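Local coordinates for lipoprotein (PDB 3CX3) that binds zinc and, as a lipoprotein homologous to components of ABC transporters, probably serves zinc uptake by the pneumococcal cell, at residues H120-P125 with P257-P262; T182-F187 with I204-E209. All blocks are in the same frame, centred on the assembly; numbering follows the deposited sequence.

Contact 1 of 2, residues H120-P125 with P257-P262. With ZN (zinc ion), chain E.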
# COMPACT_ATOMS: atom_id res chain seq x y z
N HIS A 120 2.98 -4.73 3.49
CA HIS A 120 1.78 -4.39 2.68
C HIS A 120 0.55 -4.14 3.51
O HIS A 120 -0.61 -4.32 3.09
CB HIS A 120 1.48 -5.51 1.72
CG HIS A 120 2.26 -5.45 0.46
ND1 HIS A 120 3.34 -6.27 0.23
CD2 HIS A 120 2.08 -4.72 -0.68
CE1 HIS A 120 3.81 -6.04 -0.99
NE2 HIS A 120 3.06 -5.10 -1.56
N THR A 121 0.83 -3.68 4.70
CA THR A 121 -0.12 -3.23 5.66
C THR A 121 -1.32 -2.46 5.07
O THR A 121 -2.46 -2.90 5.19
CB THR A 121 0.68 -2.48 6.69
OG1 THR A 121 0.85 -3.30 7.86
CG2 THR A 121 0.12 -1.13 6.98
N TRP A 122 -1.04 -1.35 4.38
CA TRP A 122 -2.05 -0.36 4.05
C TRP A 122 -3.37 -0.90 3.51
O TRP A 122 -4.37 -0.18 3.50
CB TRP A 122 -1.45 0.68 3.09
CG TRP A 122 -0.96 0.14 1.77
CD1 TRP A 122 -1.68 0.05 0.63
CD2 TRP A 122 0.36 -0.34 1.45
NE1 TRP A 122 -0.91 -0.47 -0.39
CE2 TRP A 122 0.35 -0.71 0.08
CE3 TRP A 122 1.55 -0.49 2.19
CZ2 TRP A 122 1.48 -1.22 -0.58
CZ3 TRP A 122 2.68 -1.00 1.54
CH2 TRP A 122 2.64 -1.36 0.17
N LEU A 123 -3.38 -2.17 3.10
CA LEU A 123 -4.51 -2.85 2.44
C LEU A 123 -5.46 -3.48 3.42
O LEU A 123 -6.51 -4.02 3.06
CB LEU A 123 -3.99 -3.93 1.49
CG LEU A 123 -3.38 -3.40 0.19
CD1 LEU A 123 -2.84 -4.58 -0.64
CD2 LEU A 123 -4.38 -2.53 -0.63
N ASP A 124 -5.08 -3.45 4.68
CA ASP A 124 -5.94 -3.96 5.71
C ASP A 124 -6.55 -2.73 6.31
O ASP A 124 -5.83 -1.90 6.85
CB ASP A 124 -5.12 -4.72 6.73
CG ASP A 124 -5.91 -5.10 7.93
OD1 ASP A 124 -7.02 -4.56 8.11
OD2 ASP A 124 -5.41 -5.93 8.71
N PRO A 125 -7.88 -2.60 6.21
CA PRO A 125 -8.57 -1.38 6.64
C PRO A 125 -8.15 -0.89 8.05
O PRO A 125 -7.80 0.28 8.20
CB PRO A 125 -10.04 -1.79 6.58
CG PRO A 125 -10.09 -2.79 5.48
CD PRO A 125 -8.83 -3.60 5.68
N PRO A 257 -3.30 -3.03 -5.74
CA PRO A 257 -2.62 -3.04 -4.45
C PRO A 257 -2.29 -1.61 -3.98
O PRO A 257 -1.63 -1.43 -2.93
CB PRO A 257 -1.35 -3.84 -4.73
CG PRO A 257 -1.04 -3.64 -6.17
CD PRO A 257 -2.35 -3.22 -6.87
N LEU A 258 -2.77 -0.62 -4.75
CA LEU A 258 -2.62 0.81 -4.48
C LEU A 258 -1.19 1.35 -4.42
O LEU A 258 -0.93 2.40 -3.84
CB LEU A 258 -3.43 1.24 -3.26
CG LEU A 258 -4.87 0.74 -3.19
CD1 LEU A 258 -5.44 0.94 -1.78
CD2 LEU A 258 -5.79 1.37 -4.23
N GLU A 259 -0.28 0.65 -5.06
CA GLU A 259 1.10 1.08 -5.13
C GLU A 259 1.32 2.23 -6.11
O GLU A 259 2.11 3.14 -5.85
CB GLU A 259 1.98 -0.12 -5.45
CG GLU A 259 2.21 -1.04 -4.27
CD GLU A 259 2.65 -2.40 -4.70
OE1 GLU A 259 3.35 -2.49 -5.72
OE2 GLU A 259 2.27 -3.39 -4.03
N SER A 260 0.63 2.16 -7.25
CA SER A 260 0.43 3.32 -8.12
C SER A 260 -0.83 4.02 -7.65
O SER A 260 -1.62 3.47 -6.86
CB SER A 260 0.24 2.88 -9.57
OG SER A 260 1.35 2.13 -10.04
N ASP A 261 -1.04 5.24 -8.12
CA ASP A 261 -2.31 5.90 -7.90
C ASP A 261 -3.15 5.85 -9.16
O ASP A 261 -2.63 6.07 -10.26
CB ASP A 261 -2.14 7.34 -7.40
CG ASP A 261 -1.23 8.15 -8.27
OD1 ASP A 261 -0.07 7.74 -8.47
OD2 ASP A 261 -1.69 9.22 -8.74
N PRO A 262 -4.44 5.52 -9.01
CA PRO A 262 -5.38 5.31 -10.13
C PRO A 262 -5.88 6.63 -10.72
O PRO A 262 -6.82 6.65 -11.52
CB PRO A 262 -6.55 4.58 -9.46
CG PRO A 262 -6.08 4.23 -8.04
CD PRO A 262 -5.09 5.28 -7.71
ZN ZN E . 3.83 -4.60 -3.39
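His120 and Glu259 reach a common zinc ion through similar first torsions: in each, CG lies beside the backbone N and anti to the carbonyl carbon (chi1 -84° in His120, -77° in Glu259), and the glutamate then runs extended beyond CG. The two side chains cross at about a right angle and meet tip to tip at the metal. His120 NE2 binds zinc at 2.0 Å and Glu259 OE2 binds it at 2.1 Å, while His44 and His184 complete the four-residue site. Because both atoms are ligands, the 3.1 Å between His120 NE2 and Glu259 OE2 is a ligand-to-ligand spacing, with the oxygen at the edge of the imidazole, in its plane. The other ring nitrogen, ND1, is hydrogen-bonded to Asp118, a second-shell carboxylate which, with the metal bond, restrains the ring's rotation and probably makes NE2 a stronger donor.

Next to the metal ligands, Trp122 NE1 donates to Pro257 O at 2.8 Å. The bond is nearly straight (N-H...O 164°) and lies in the indole plane, so the carbonyl oxygen meets the indole at its N-H edge. Farther along the same edge, Trp122 CZ2 touches Glu259 CG at 3.8 Å, which places the indole directly against the metal-binding side chain. Leu123 packs on the same segment: CD2 on Leu258 CD1 at 3.8 Å, and CD1 more loosely on Pro257 CB, at 4.4 Å.

The contact bridges the two halves of a zinc-binding protein built on two four-stranded parallel sheets. Segment 120-125 ends the long loop after strand 86-89 and runs into helix 125-142; 257-262 lies in the loop between strand 252-254 and helix 268-281, whose Tyr268 and Asn271 pack on Leu258.

Contact 2 of 2, residues T182-F187 with I204-E209. With ZN (zinc ion), chain E.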
# COMPACT_ATOMS: atom_id res chain seq x y z
N THR A 182 -3.09 -13.41 -7.02
CA THR A 182 -2.82 -12.02 -7.36
C THR A 182 -1.47 -11.93 -8.01
O THR A 182 -0.65 -12.85 -7.90
CB THR A 182 -2.78 -11.11 -6.10
OG1 THR A 182 -1.59 -11.39 -5.36
CG2 THR A 182 -3.99 -11.29 -5.23
N GLN A 183 -1.22 -10.80 -8.66
CA GLN A 183 -0.04 -10.64 -9.49
C GLN A 183 1.29 -10.64 -8.72
O GLN A 183 2.24 -11.32 -9.14
CB GLN A 183 -0.16 -9.41 -10.38
CG GLN A 183 0.93 -9.39 -11.39
CD GLN A 183 0.81 -8.25 -12.36
OE1 GLN A 183 -0.07 -8.24 -13.23
NE2 GLN A 183 1.70 -7.28 -12.22
N HIS A 184 1.37 -9.87 -7.63
CA HIS A 184 2.40 -10.14 -6.62
C HIS A 184 1.84 -10.28 -5.22
O HIS A 184 0.65 -10.11 -5.01
CB HIS A 184 3.56 -9.16 -6.71
CG HIS A 184 3.32 -7.83 -6.06
ND1 HIS A 184 2.56 -6.84 -6.65
CD2 HIS A 184 3.82 -7.30 -4.92
CE1 HIS A 184 2.58 -5.77 -5.88
NE2 HIS A 184 3.32 -6.02 -4.82
N THR A 185 2.69 -10.64 -4.26
CA THR A 185 2.22 -10.91 -2.91
C THR A 185 1.92 -9.61 -2.15
O THR A 185 2.74 -9.16 -1.32
CB THR A 185 3.24 -11.77 -2.08
OG1 THR A 185 3.66 -12.91 -2.84
CG2 THR A 185 2.61 -12.24 -0.77
N ALA A 186 0.74 -9.03 -2.40
CA ALA A 186 0.39 -7.78 -1.75
C ALA A 186 -0.76 -7.84 -0.74
O ALA A 186 -0.85 -6.99 0.13
CB ALA A 186 0.13 -6.72 -2.80
N PHE A 187 -1.64 -8.83 -0.87
CA PHE A 187 -2.91 -8.85 -0.17
C PHE A 187 -2.93 -9.72 1.07
O PHE A 187 -4.00 -10.08 1.57
CB PHE A 187 -4.00 -9.26 -1.17
CG PHE A 187 -4.14 -8.28 -2.29
CD1 PHE A 187 -5.05 -7.23 -2.20
CD2 PHE A 187 -3.32 -8.36 -3.41
CE1 PHE A 187 -5.15 -6.29 -3.22
CE2 PHE A 187 -3.43 -7.43 -4.43
CZ PHE A 187 -4.35 -6.39 -4.32
N ILE A 204 6.95 -10.71 -2.19
CA ILE A 204 6.44 -9.40 -1.73
C ILE A 204 6.70 -8.25 -2.73
O ILE A 204 5.94 -7.30 -2.78
CB ILE A 204 6.81 -9.01 -0.25
CG1 ILE A 204 7.91 -7.95 -0.19
CG2 ILE A 204 7.08 -10.26 0.60
CD1 ILE A 204 9.30 -8.45 0.23
N SER A 205 7.78 -8.35 -3.50
CA SER A 205 8.06 -7.39 -4.56
C SER A 205 7.87 -8.03 -5.95
O SER A 205 8.15 -9.22 -6.11
CB SER A 205 9.44 -6.78 -4.39
OG SER A 205 10.27 -7.03 -5.49
N PRO A 206 7.35 -7.26 -6.93
CA PRO A 206 7.03 -7.78 -8.25
C PRO A 206 8.21 -8.36 -9.01
O PRO A 206 8.01 -9.14 -9.95
CB PRO A 206 6.52 -6.53 -8.99
CG PRO A 206 6.01 -5.66 -7.91
CD PRO A 206 7.01 -5.83 -6.82
N GLU A 207 9.42 -7.99 -8.64
CA GLU A 207 10.60 -8.52 -9.31
C GLU A 207 11.08 -9.86 -8.73
O GLU A 207 12.05 -10.44 -9.23
CB GLU A 207 11.72 -7.46 -9.38
CG GLU A 207 11.26 -5.99 -9.79
CD GLU A 207 10.31 -5.88 -11.02
OE1 GLU A 207 10.44 -4.89 -11.78
OE2 GLU A 207 9.42 -6.75 -11.23
N GLN A 208 10.40 -10.37 -7.71
CA GLN A 208 10.61 -11.76 -7.32
C GLN A 208 9.64 -12.66 -8.09
O GLN A 208 8.65 -13.14 -7.54
CB GLN A 208 10.49 -11.98 -5.80
CG GLN A 208 11.53 -11.29 -4.95
CD GLN A 208 10.89 -10.61 -3.78
OE1 GLN A 208 10.16 -9.64 -3.96
NE2 GLN A 208 11.14 -11.10 -2.57
N GLU A 209 9.97 -12.88 -9.37
CA GLU A 209 9.20 -13.71 -10.30
C GLU A 209 9.48 -15.19 -10.06
O GLU A 209 10.60 -15.53 -9.68
CB GLU A 209 9.57 -13.33 -11.75
CG GLU A 209 9.25 -11.88 -12.16
CD GLU A 209 7.78 -11.68 -12.55
OE1 GLU A 209 6.92 -12.45 -12.08
OE2 GLU A 209 7.50 -10.73 -13.34
ZN ZN E . 3.83 -4.60 -3.39
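His184 and Thr185 run close beside the 204-209 loop, with CA atoms 4.6 Å apart at Thr185 and Ile204, where Thr185 centres an inverse gamma turn and the facing chain makes a type I beta turn from Ser205 to Gln208. Both loops leave the C-terminal ends of adjacent parallel strands, 180-182 and 198-200, joined by a beta-alpha-beta crossover through helix 188-193; ligand sites commonly form at such strand ends.

Here the site is the zinc ion, bound by His184 NE2 at 2.1 Å. The histidine CG sits between its backbone N and carbonyl carbon (chi1 80°), bringing the ring alongside Pro206, the two side chains pointing the same way. Pro206 CG lies over the middle of the imidazole in a CH-pi contact, 3.8 Å from the ring centroid and only 7° off its normal. Ala186 CB takes the opposite face, offset toward the rim, so the ring is sandwiched between two aliphatic groups. Its remaining nitrogen, ND1, is hydrogen-bonded to Glu233, so both ring nitrogens are engaged, one by the metal and one by a carboxylate.

Polar bonds stiffen the loops themselves. Thr182 OG1 donates to His184 O at 2.6 Å from above the carbonyl plane, tying the end of the strand to the metal-binding residue. In the facing turn, Gln208 folds back to accept a bond from Ser205 N at its OE1. At the edge of the imidazole, in its plane, Ile204 O comes to 3.0 Å from His184 CD2, a carbon probably polarised by the bound zinc.

How the contacts relate
The centres of the two contacts are 13 Å apart, and both reach the same zinc ion. Along the chain the order is 120-125, 182-187, 204-209, 257-262, so the two loops of contact 2 both come between those of contact 1. Contact 1 joins a loop after strand 86-89, at the edge of one sheet, to a loop after strand 252-254, at the edge of the other; contact 2 lies between loops that follow strands 180-182 and 198-200 of this second sheet. With His44, which follows strand 33-36, each sheet supplies two of the four ligands. The metal therefore lies where the halves meet, an arrangement consistent with zinc capture between two lobes for delivery to a transporter.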